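Local atomic coordinates of L-Ala-D/L-Glu epimerase, a muconate lactonizing enzyme (Klebsiella pneumoniae subsp. pneumoniae MGH 78578, PDB entry 3FCP), a protein that binds a magnesium ion in a TIM-like barrel domain, which it joins to an N-terminal capping domain in the manner of the enolase superfamily. Residues A[52-57]-A[63-68]; A[215-220]-A[241-246]; A[226-229]-A[234-237]; A[274-279]-A[303-308]; A[287-292]-A[318-323]. All coordinates share one frame; numbering follows the deposited sequence.

Contact 1: A[52-57]-A[63-68]; sequences ATTIGG and ESPEAI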
# COMPACT_ATOMS: atom_id res chain seq x y z
N ALA A 52 4.14 36.99 -21.05
CA ALA A 52 3.30 35.83 -20.78
C ALA A 52 2.77 35.43 -22.15
O ALA A 52 2.02 36.18 -22.78
CB ALA A 52 2.15 36.19 -19.84
N THR A 53 3.18 34.25 -22.61
CA THR A 53 2.77 33.76 -23.91
C THR A 53 2.30 32.31 -23.84
O THR A 53 2.71 31.56 -22.96
CB THR A 53 3.96 33.84 -24.91
OG1 THR A 53 4.28 35.22 -25.16
CG2 THR A 53 3.62 33.15 -26.22
N THR A 54 1.41 31.94 -24.75
CA THR A 54 0.94 30.57 -24.80
C THR A 54 0.87 30.12 -26.25
O THR A 54 1.25 30.85 -27.17
CB THR A 54 -0.45 30.40 -24.17
OG1 THR A 54 -0.74 29.00 -24.06
CG2 THR A 54 -1.53 31.07 -25.01
N ILE A 55 0.38 28.90 -26.46
CA ILE A 55 0.29 28.32 -27.78
C ILE A 55 -1.16 28.03 -28.16
O ILE A 55 -1.90 27.42 -27.40
CB ILE A 55 1.08 26.99 -27.84
CG1 ILE A 55 2.52 27.21 -27.35
CG2 ILE A 55 1.10 26.43 -29.25
CD1 ILE A 55 3.29 25.93 -27.05
N GLY A 56 -1.56 28.49 -29.34
CA GLY A 56 -2.90 28.24 -29.86
C GLY A 56 -4.12 28.63 -29.06
O GLY A 56 -5.05 27.83 -28.93
N GLY A 57 -4.15 29.86 -28.55
CA GLY A 57 -5.30 30.33 -27.79
C GLY A 57 -5.61 29.55 -26.53
O GLY A 57 -4.94 29.73 -25.51
N GLU A 63 -5.21 29.33 -20.06
CA GLU A 63 -5.02 30.78 -20.07
C GLU A 63 -4.71 31.31 -21.47
O GLU A 63 -3.66 31.01 -22.05
CB GLU A 63 -3.89 31.17 -19.10
CG GLU A 63 -4.19 30.83 -17.64
CD GLU A 63 -3.06 31.21 -16.69
OE1 GLU A 63 -2.65 32.39 -16.67
OE2 GLU A 63 -2.59 30.33 -15.95
N SER A 64 -5.62 32.10 -22.02
CA SER A 64 -5.45 32.66 -23.36
C SER A 64 -4.77 34.02 -23.27
O SER A 64 -4.68 34.62 -22.20
CB SER A 64 -6.81 32.83 -24.03
OG SER A 64 -7.58 33.81 -23.34
N PRO A 65 -4.28 34.54 -24.41
CA PRO A 65 -3.63 35.85 -24.38
C PRO A 65 -4.58 36.94 -23.89
O PRO A 65 -4.18 37.85 -23.16
CB PRO A 65 -3.20 36.06 -25.83
CG PRO A 65 -2.90 34.66 -26.30
CD PRO A 65 -4.07 33.88 -25.72
N GLU A 66 -5.85 36.86 -24.27
CA GLU A 66 -6.80 37.88 -23.83
C GLU A 66 -7.17 37.75 -22.35
O GLU A 66 -7.37 38.76 -21.67
CB GLU A 66 -8.05 37.89 -24.72
CG GLU A 66 -8.38 36.58 -25.42
CD GLU A 66 -7.44 36.26 -26.57
OE1 GLU A 66 -6.58 35.38 -26.40
OE2 GLU A 66 -7.55 36.89 -27.64
N ALA A 67 -7.24 36.53 -21.83
CA ALA A 67 -7.56 36.33 -20.42
C ALA A 67 -6.36 36.75 -19.57
O ALA A 67 -6.51 37.27 -18.47
CB ALA A 67 -7.92 34.87 -20.15
N ILE A 68 -5.17 36.49 -20.10
CA ILE A 68 -3.94 36.86 -19.41
C ILE A 68 -3.89 38.38 -19.30
O ILE A 68 -3.60 38.93 -18.23
CB ILE A 68 -2.71 36.32 -20.18
CG1 ILE A 68 -2.65 34.80 -20.03
CG2 ILE A 68 -1.43 36.98 -19.67
CD1 ILE A 68 -1.64 34.13 -20.94
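Ala52 and Ile68 form the purely apolar end of this contact. The CB of Ala52, on strand 47-53, meets the CG2 branch of Ile68 at 3.7 Å. With CG1 of Ile68 placed beside the backbone N (chi1 -72°), CG2 stands anti to that N and faces the strand. Next along comes methyl against proline ring: Thr54 CG2 lies 3.9 Å from Pro65 CD, the two side chains crossing at about a right angle.

Other touches set carbonyl oxygens against carbon. The same Thr54 methyl lies 3.6 Å from Glu63 O, and Gly57 O comes within 3.7 Å of Ser64 CA, where the turn after the strand bends back on the helix start.

The two segments exchange no hydrogen bond; the cap lies within 63-68. Ser64 is the N-cap of helix 65-80; its OG accepts from Ala67 N at 3.1 Å, while the backbone bond from Ile68 N to Ser64 O closes the first turn. Other bonds lead outside. The Glu63 carboxylate is tied to helix 103-121 by a bond from Phe104 N to OE1. Glu66 pairs with Arg372 and also bonds Tyr75 of a second subunit.

The contact thus joins the edge strand of the three-stranded antiparallel sheet in the N-terminal domain to the helix that follows it. Across it there is only van der Waals packing, of methyl and ring carbons and of carbonyl oxygens against carbon. The helix start is capped by Ser64, but Glu63 O is buried against the Thr54 methyl and finds no partner in the model, a cost that the surrounding packing presumably offsets.

Contact 2: A[215-220]-A[241-246]; sequences ELAAMG and QQIETA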
# COMPACT_ATOMS: atom_id res chain seq x y z
N GLU A 215 7.57 0.78 -27.55
CA GLU A 215 8.20 0.84 -28.87
C GLU A 215 9.25 1.94 -28.94
O GLU A 215 10.34 1.73 -29.46
CB GLU A 215 7.14 1.08 -29.94
CG GLU A 215 6.27 -0.12 -30.23
CD GLU A 215 7.07 -1.25 -30.84
OE1 GLU A 215 7.73 -1.01 -31.87
OE2 GLU A 215 7.03 -2.37 -30.28
N LEU A 216 8.91 3.12 -28.41
CA LEU A 216 9.83 4.24 -28.41
C LEU A 216 11.10 3.90 -27.61
O LEU A 216 12.22 4.18 -28.05
CB LEU A 216 9.16 5.48 -27.82
CG LEU A 216 8.03 6.09 -28.66
CD1 LEU A 216 7.27 7.11 -27.82
CD2 LEU A 216 8.62 6.75 -29.91
N ALA A 217 10.92 3.30 -26.44
CA ALA A 217 12.07 2.94 -25.63
C ALA A 217 12.93 1.93 -26.37
O ALA A 217 14.16 2.01 -26.35
CB ALA A 217 11.62 2.36 -24.29
N ALA A 218 12.28 0.98 -27.03
CA ALA A 218 13.00 -0.06 -27.77
C ALA A 218 13.83 0.48 -28.93
O ALA A 218 14.92 -0.02 -29.20
CB ALA A 218 12.01 -1.13 -28.27
N MET A 219 13.34 1.51 -29.62
CA MET A 219 14.09 2.08 -30.73
C MET A 219 15.18 3.06 -30.30
O MET A 219 15.89 3.62 -31.13
CB MET A 219 13.15 2.72 -31.77
CG MET A 219 12.22 3.83 -31.28
SD MET A 219 11.29 4.66 -32.61
CE MET A 219 9.94 3.60 -32.80
N GLY A 220 15.33 3.27 -29.00
CA GLY A 220 16.38 4.16 -28.53
C GLY A 220 16.04 5.60 -28.17
O GLY A 220 16.94 6.40 -27.94
N GLN A 241 7.26 3.84 -14.24
CA GLN A 241 7.79 2.70 -13.49
C GLN A 241 8.02 1.45 -14.35
O GLN A 241 8.77 0.56 -13.95
CB GLN A 241 6.85 2.37 -12.33
CG GLN A 241 6.85 3.41 -11.21
CD GLN A 241 5.67 3.26 -10.25
OE1 GLN A 241 5.58 3.97 -9.25
NE2 GLN A 241 4.76 2.35 -10.56
N GLN A 242 7.39 1.38 -15.52
CA GLN A 242 7.55 0.20 -16.36
C GLN A 242 8.26 0.41 -17.71
O GLN A 242 8.84 -0.54 -18.25
CB GLN A 242 6.18 -0.44 -16.60
CG GLN A 242 5.21 0.45 -17.36
CD GLN A 242 3.80 -0.13 -17.42
OE1 GLN A 242 2.94 0.41 -18.11
NE2 GLN A 242 3.57 -1.22 -16.70
N ILE A 243 8.25 1.63 -18.23
CA ILE A 243 8.89 1.93 -19.51
C ILE A 243 10.41 2.03 -19.41
O ILE A 243 10.94 2.71 -18.53
CB ILE A 243 8.31 3.24 -20.10
CG1 ILE A 243 6.80 3.08 -20.32
CG2 ILE A 243 9.01 3.59 -21.41
CD1 ILE A 243 6.42 1.85 -21.16
N GLU A 244 11.11 1.36 -20.32
CA GLU A 244 12.57 1.34 -20.29
C GLU A 244 13.32 2.51 -20.92
O GLU A 244 14.28 2.34 -21.68
CB GLU A 244 13.07 0.00 -20.84
CG GLU A 244 12.49 -1.19 -20.07
CD GLU A 244 13.06 -2.54 -20.47
OE1 GLU A 244 13.60 -2.67 -21.59
OE2 GLU A 244 12.96 -3.49 -19.67
N THR A 245 12.86 3.71 -20.59
CA THR A 245 13.50 4.95 -21.00
C THR A 245 12.89 6.03 -20.11
O THR A 245 11.92 5.77 -19.40
CB THR A 245 13.32 5.28 -22.49
OG1 THR A 245 14.28 6.29 -22.85
CG2 THR A 245 11.93 5.82 -22.80
N ALA A 246 13.46 7.23 -20.14
CA ALA A 246 12.97 8.32 -19.30
C ALA A 246 11.66 8.97 -19.74
O ALA A 246 11.40 9.14 -20.93
CB ALA A 246 14.06 9.38 -19.17
O HOH W 1 15.29 0.65 -23.50
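Ala217 carries nearly all of this contact, its CB set into a hollow made by Ile243, Glu244 and Thr245. Floor and walls are close: Glu244 O lies 3.7 Å from Ala217 CB, Thr245 CG2 is 3.8 Å from the same CB, and Ile243 CG2 closes a further side at 4.1 Å. On Thr245 the OG1 points anti to the backbone N (chi1 -164°), which leaves the methyl to face alanine and lets the hydroxyl bond to Val221 O. The CA atoms of Ala217 and Thr245 are 5.2 Å apart, a spacing that suits a side chain as small as alanine.

The outer side is looser. There Glu244, exposed to solvent, forms the centre of an inverse gamma turn whose bond from Thr245 N to Ile243 O is weak. Water 1 spans the gap, donating to Glu244 O at 2.7 Å and only weakly to Ala217 O. Ala217 O also accepts from Gly220 N, one of the bonds of the Schellman motif that ends helix 206-218. Arg214 of a third subunit packs on Glu244.

In the barrel fold this is where two successive outer helices, 206-218 and 233-242, run out toward the N-terminal ends of the neighbouring parallel strands 223-225 and 246-249. Direct contact here is van der Waals packing around a single methyl group; the polar link is a water bridge, strong at one end and weak at the other, so the end of helix 206-218 and the turn after helix 233-242 meet by fit more than by directed bonds.

Contact 3: A[226-229]-A[234-237]; sequences QPVS and AALV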
# COMPACT_ATOMS: atom_id res chain seq x y z
N GLN A 226 5.18 13.76 -21.68
CA GLN A 226 3.74 13.71 -21.44
C GLN A 226 2.98 12.82 -22.42
O GLN A 226 2.12 13.30 -23.17
CB GLN A 226 3.17 15.13 -21.47
CG GLN A 226 1.79 15.30 -20.86
CD GLN A 226 1.78 15.03 -19.36
OE1 GLN A 226 2.56 15.63 -18.61
NE2 GLN A 226 0.90 14.14 -18.93
N PRO A 227 3.26 11.51 -22.41
CA PRO A 227 2.60 10.57 -23.32
C PRO A 227 1.09 10.49 -23.14
O PRO A 227 0.35 10.36 -24.12
CB PRO A 227 3.30 9.25 -23.02
CG PRO A 227 3.73 9.40 -21.58
CD PRO A 227 4.24 10.81 -21.55
N VAL A 228 0.63 10.58 -21.89
CA VAL A 228 -0.80 10.50 -21.60
C VAL A 228 -1.37 11.82 -21.09
O VAL A 228 -0.64 12.79 -20.88
CB VAL A 228 -1.09 9.39 -20.56
CG1 VAL A 228 -0.73 8.03 -21.14
CG2 VAL A 228 -0.30 9.64 -19.28
N SER A 229 -2.68 11.84 -20.89
CA SER A 229 -3.39 13.03 -20.41
C SER A 229 -3.04 13.39 -18.97
O SER A 229 -2.73 12.52 -18.16
CB SER A 229 -4.90 12.81 -20.51
OG SER A 229 -5.60 13.86 -19.86
N ALA A 234 -2.19 8.83 -12.95
CA ALA A 234 -2.01 7.45 -12.53
C ALA A 234 -1.30 6.67 -13.64
O ALA A 234 -0.38 5.90 -13.38
CB ALA A 234 -3.37 6.80 -12.22
N ALA A 235 -1.72 6.90 -14.89
CA ALA A 235 -1.09 6.22 -16.03
C ALA A 235 0.36 6.71 -16.20
O ALA A 235 1.25 5.91 -16.49
CB ALA A 235 -1.88 6.49 -17.31
N LEU A 236 0.57 8.01 -16.03
CA LEU A 236 1.91 8.58 -16.17
C LEU A 236 2.87 7.91 -15.19
O LEU A 236 3.98 7.53 -15.55
CB LEU A 236 1.89 10.10 -15.91
CG LEU A 236 3.22 10.80 -16.18
CD1 LEU A 236 3.50 10.76 -17.69
CD2 LEU A 236 3.16 12.25 -15.71
N VAL A 237 2.43 7.76 -13.94
CA VAL A 237 3.25 7.11 -12.92
C VAL A 237 3.56 5.66 -13.28
O VAL A 237 4.71 5.22 -13.16
CB VAL A 237 2.56 7.14 -11.54
CG1 VAL A 237 3.33 6.29 -10.54
CG2 VAL A 237 2.45 8.59 -11.05
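Val228 pushes its CG2 methyl against the backbone of helix 233-242, 3.7 Å from Leu236 N. The methyl settles in the groove between two side-chain roots, 4.0 Å from Ala235 CB and equally far from Leu236 CB. Leu236 in turn packs beside the proline. Its CG stands anti to the backbone N (chi1 -174°), which sends the branched end back toward the loop, and CD1 rests 3.9 Å from Pro227 CD, the leucine and the proline ring crossing at about a right angle. CD2 comes up more loosely to the Gln226 amide.

That amide curls over the loop and probably stiffens it. NE2 gives a nearly straight bond (2.8 Å, 173°) to Val228 O, which lies in the plane of the Gln226 amide, but NE2 reaches that oxygen from above the carbonyl plane. OE1 accepts from the backbone N of Asp250 and of Ala252, so the loop is pinned to the next one, which carries the magnesium ligands Asp250 and Glu251.

In the barrel, this is the turn leading from strand 223-225 into the outer helix 233-242. Leu236 also touches Ile247 and Ala249 of strand 246-249 and Leu262 of helix 256-264, while Pro227 and Val228 lean on Leu239 one turn further along.

Contact 4: A[274-279]-A[303-308]; sequences KIAKAG and MLEGTV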
# COMPACT_ATOMS: atom_id res chain seq x y z
N LYS A 274 8.63 25.30 -16.43
CA LYS A 274 8.22 26.41 -17.29
C LYS A 274 7.80 27.56 -16.38
O LYS A 274 6.98 27.37 -15.49
CB LYS A 274 7.06 26.00 -18.20
CG LYS A 274 7.42 24.93 -19.23
CD LYS A 274 6.29 24.66 -20.21
CE LYS A 274 6.68 23.58 -21.23
NZ LYS A 274 5.60 23.35 -22.21
N ILE A 275 8.35 28.75 -16.61
CA ILE A 275 7.99 29.87 -15.74
C ILE A 275 6.50 30.19 -15.81
O ILE A 275 5.89 30.56 -14.80
CB ILE A 275 8.84 31.14 -16.04
CG1 ILE A 275 8.54 31.71 -17.43
CG2 ILE A 275 10.32 30.81 -15.91
CD1 ILE A 275 9.29 33.03 -17.70
N ALA A 276 5.90 30.02 -17.00
CA ALA A 276 4.47 30.30 -17.19
C ALA A 276 3.56 29.41 -16.34
O ALA A 276 2.52 29.86 -15.85
CB ALA A 276 4.09 30.16 -18.67
N LYS A 277 3.95 28.15 -16.18
CA LYS A 277 3.16 27.20 -15.40
C LYS A 277 3.27 27.43 -13.90
O LYS A 277 2.31 27.19 -13.16
CB LYS A 277 3.59 25.75 -15.70
CG LYS A 277 3.28 25.24 -17.11
CD LYS A 277 3.53 23.73 -17.26
CE LYS A 277 4.98 23.34 -16.97
NZ LYS A 277 5.19 21.85 -16.98
N ALA A 278 4.43 27.90 -13.45
CA ALA A 278 4.67 28.12 -12.02
C ALA A 278 4.39 29.52 -11.50
O ALA A 278 4.16 29.70 -10.30
CB ALA A 278 6.10 27.74 -11.69
N GLY A 279 4.41 30.51 -12.38
CA GLY A 279 4.17 31.88 -11.94
C GLY A 279 5.41 32.77 -12.00
O GLY A 279 5.46 33.81 -11.32
N MET A 303 6.94 27.90 -23.63
CA MET A 303 5.58 28.02 -24.13
C MET A 303 5.74 28.78 -25.45
O MET A 303 4.79 29.38 -25.98
CB MET A 303 4.70 28.82 -23.15
CG MET A 303 4.29 28.05 -21.88
SD MET A 303 3.43 26.47 -22.13
CE MET A 303 2.05 26.96 -23.04
N LEU A 304 6.95 28.71 -25.99
CA LEU A 304 7.34 29.37 -27.23
C LEU A 304 7.32 30.89 -27.08
O LEU A 304 6.78 31.61 -27.92
CB LEU A 304 6.45 28.92 -28.40
CG LEU A 304 6.57 27.44 -28.79
CD1 LEU A 304 5.72 27.14 -30.02
CD2 LEU A 304 8.01 27.10 -29.06
N GLU A 305 7.90 31.36 -25.98
CA GLU A 305 7.98 32.79 -25.69
C GLU A 305 8.93 33.48 -26.67
O GLU A 305 9.78 32.83 -27.28
CB GLU A 305 8.55 33.02 -24.28
CG GLU A 305 7.66 32.67 -23.10
CD GLU A 305 7.64 31.20 -22.75
OE1 GLU A 305 8.46 30.42 -23.29
OE2 GLU A 305 6.81 30.81 -21.90
N GLY A 306 8.77 34.79 -26.80
CA GLY A 306 9.66 35.57 -27.64
C GLY A 306 10.92 35.77 -26.81
O GLY A 306 11.16 35.03 -25.85
N THR A 307 11.72 36.78 -27.14
CA THR A 307 12.97 37.04 -26.42
C THR A 307 12.83 37.38 -24.93
O THR A 307 13.63 36.92 -24.12
CB THR A 307 13.78 38.15 -27.11
OG1 THR A 307 14.12 37.74 -28.44
CG2 THR A 307 15.07 38.45 -26.34
N VAL A 308 11.83 38.18 -24.57
CA VAL A 308 11.66 38.55 -23.16
C VAL A 308 11.38 37.34 -22.26
O VAL A 308 12.12 37.09 -21.31
CB VAL A 308 10.52 39.59 -22.99
CG1 VAL A 308 10.31 39.87 -21.50
CG2 VAL A 308 10.88 40.90 -23.72
O HOH W 2 7.07 29.34 -19.67
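Ala276 and Met303 bring the two backbones nearest, with their CA atoms 7.4 Å apart, the short helix 275-278 facing the loop that leads into helix 307-317. Met303 fills this gap from its side: its chain bends at both chi2 (-56°) and chi3, laying CG 3.8 Å from Ala276 CB and turning the sulfur to Lys274. Lys274, extended beyond CG, crosses it at about a right angle, so that SD of Met303 touches both CD and, at 3.8 Å, NZ of the lysine.

The two segments follow strands 270-273 and 297-300 at the C-terminal mouth of the TIM-like barrel, where enolase-superfamily members keep their metal site. Accordingly, Lys274 NZ bonds OD2 of the magnesium ligand Asp250, and Lys277 makes a salt bridge to OD1 of the same carboxylate.

Glu305 bends back over its own loop. Met303 N donates to Glu305 OE1 at 3.0 Å, nearly straight but from above the carboxylate plane, and Thr302 OG1 holds that oxygen as well. OE2 takes a bond from water 2 at 2.7 Å, and this water accepts from Ala276 N, in the first turn of the helix. Phe104, on a helix of the N-terminal domain, packs on both Ala276 and Met303.

Contact 5: A[287-292]-A[318-323]; sequences LARVAQ and STLPLQ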
# COMPACT_ATOMS: atom_id res chain seq x y z
N LEU A 287 9.52 24.54 -7.43
CA LEU A 287 9.21 23.28 -8.10
C LEU A 287 10.53 22.56 -8.37
O LEU A 287 10.65 21.35 -8.18
CB LEU A 287 8.50 23.55 -9.42
CG LEU A 287 7.52 22.53 -10.03
CD1 LEU A 287 7.59 22.66 -11.54
CD2 LEU A 287 7.82 21.10 -9.58
N ALA A 288 11.52 23.31 -8.83
CA ALA A 288 12.83 22.72 -9.12
C ALA A 288 13.44 22.06 -7.88
O ALA A 288 13.96 20.95 -7.95
CB ALA A 288 13.78 23.78 -9.67
N ARG A 289 13.37 22.74 -6.73
CA ARG A 289 13.93 22.18 -5.50
C ARG A 289 13.17 20.93 -5.03
O ARG A 289 13.76 20.01 -4.47
CB ARG A 289 13.95 23.24 -4.39
CG ARG A 289 14.84 24.45 -4.69
CD ARG A 289 16.28 24.07 -5.02
NE ARG A 289 17.13 25.25 -5.21
CZ ARG A 289 18.34 25.23 -5.78
NH1 ARG A 289 18.85 24.09 -6.22
NH2 ARG A 289 19.04 26.35 -5.89
N VAL A 290 11.86 20.92 -5.23
CA VAL A 290 11.04 19.77 -4.85
C VAL A 290 11.53 18.60 -5.70
O VAL A 290 11.78 17.50 -5.20
CB VAL A 290 9.54 20.01 -5.16
CG1 VAL A 290 8.75 18.69 -5.10
CG2 VAL A 290 8.96 21.03 -4.17
N ALA A 291 11.67 18.85 -6.99
CA ALA A 291 12.13 17.81 -7.91
C ALA A 291 13.49 17.28 -7.47
O ALA A 291 13.69 16.07 -7.40
CB ALA A 291 12.21 18.36 -9.33
N GLN A 292 14.41 18.19 -7.15
CA GLN A 292 15.74 17.77 -6.72
C GLN A 292 15.70 16.94 -5.44
O GLN A 292 16.40 15.94 -5.31
CB GLN A 292 16.65 18.97 -6.52
CG GLN A 292 16.93 19.74 -7.78
CD GLN A 292 17.90 20.87 -7.54
OE1 GLN A 292 17.69 21.70 -6.66
NE2 GLN A 292 18.98 20.90 -8.32
N SER A 318 19.65 28.91 -15.62
CA SER A 318 21.09 29.03 -15.39
C SER A 318 21.52 28.69 -13.97
O SER A 318 22.67 28.32 -13.73
CB SER A 318 21.57 30.45 -15.71
OG SER A 318 21.23 31.36 -14.67
N THR A 319 20.60 28.84 -13.03
CA THR A 319 20.94 28.57 -11.64
C THR A 319 20.78 27.10 -11.27
O THR A 319 21.08 26.71 -10.14
CB THR A 319 20.04 29.35 -10.69
OG1 THR A 319 18.72 28.79 -10.74
CG2 THR A 319 19.98 30.83 -11.10
N LEU A 320 20.32 26.28 -12.21
CA LEU A 320 20.07 24.86 -11.92
C LEU A 320 20.78 23.86 -12.80
O LEU A 320 21.14 24.15 -13.94
CB LEU A 320 18.56 24.58 -12.06
CG LEU A 320 17.57 25.46 -11.29
CD1 LEU A 320 16.18 25.36 -11.93
CD2 LEU A 320 17.56 25.03 -9.83
N PRO A 321 20.99 22.63 -12.28
CA PRO A 321 21.66 21.58 -13.06
C PRO A 321 20.54 20.98 -13.92
O PRO A 321 19.65 20.31 -13.40
CB PRO A 321 22.12 20.59 -11.99
CG PRO A 321 22.08 21.37 -10.70
CD PRO A 321 20.87 22.24 -10.87
N LEU A 322 20.55 21.22 -15.22
CA LEU A 322 19.50 20.68 -16.07
C LEU A 322 20.00 19.49 -16.88
O LEU A 322 20.61 19.66 -17.94
CB LEU A 322 18.98 21.77 -17.01
CG LEU A 322 18.44 23.04 -16.32
CD1 LEU A 322 17.83 23.95 -17.37
CD2 LEU A 322 17.39 22.68 -15.28
N GLN A 323 19.74 18.29 -16.38
CA GLN A 323 20.18 17.08 -17.05
C GLN A 323 19.68 16.97 -18.49
O GLN A 323 20.41 16.53 -19.38
CB GLN A 323 19.73 15.85 -16.25
CG GLN A 323 20.03 14.51 -16.93
CD GLN A 323 19.65 13.30 -16.07
OE1 GLN A 323 19.13 13.45 -14.97
NE2 GLN A 323 19.92 12.11 -16.59
O HOH W 3 21.19 25.41 -7.74
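The guanidinium of Arg289 has Leu320 over one face, its CD2 methyl 3.9 Å above the plane and displaced toward the rim on the NH1 side. Arg289 belongs to helix 283-294, one of the outer helices of the TIM-like barrel, and 318-323 is the loop that leaves the next one, helix 307-317. Two oxygens lie at the guanidinium edge, in plane: Gln292 OE1 and water 3. The bond from NH1 to OE1 is short, 2.7 Å, and uses a lone pair in the carbonyl plane of the amide, so arginine and glutamine brace each other along the helix. At NH2 water 3 accepts a bond of 3.0 Å and passes one on to Thr319 O, linking the arginine to the opposing loop.

Beneath the arginine the packing turns apolar: Ala288 CB meets Leu320 CD1 at 3.7 Å, so that the leucine's two methyls are shared between the alanine and the guanidinium. Leu320 is buried further by Leu285, and Ala288 rests inward on Leu273 of strand 270-273. Asn89 of a fifth subunit packs on Arg289 and Thr319 at the outer border.

At the other end Gln292 reaches Pro321. With OE1 taken by the arginine, the amide turns its nitrogen to the proline; the Gln292 and Pro321 side chains cross at about a right angle, and NE2 of Gln292 comes within 3.4 Å of Pro321 CD.

Overall arrangement
Contacts 1 and 4 join the N-terminal domain to the barrel: their centres are about 11 Å apart, and they touch directly, Thr53 O lying 3.4 Å from Met303 CB and Thr54 OG1 3.6 Å from Met303 CE. Contacts 3 and 4 face the magnesium ion, ligated by Asn201, Asp250 and Glu251; the side chains of Gln226 and Lys274 each lie about 5 Å from it, one holding the backbone of Asp250, the other its carboxylate. Contact 2 encloses contact 3 along the chain and shares helix 233-242 with it, their centres about 14 Å apart. Contact 5 alternates with contact 4 in sequence, with nearest atoms about 5 Å apart, and lies across the chain's centre from contact 1.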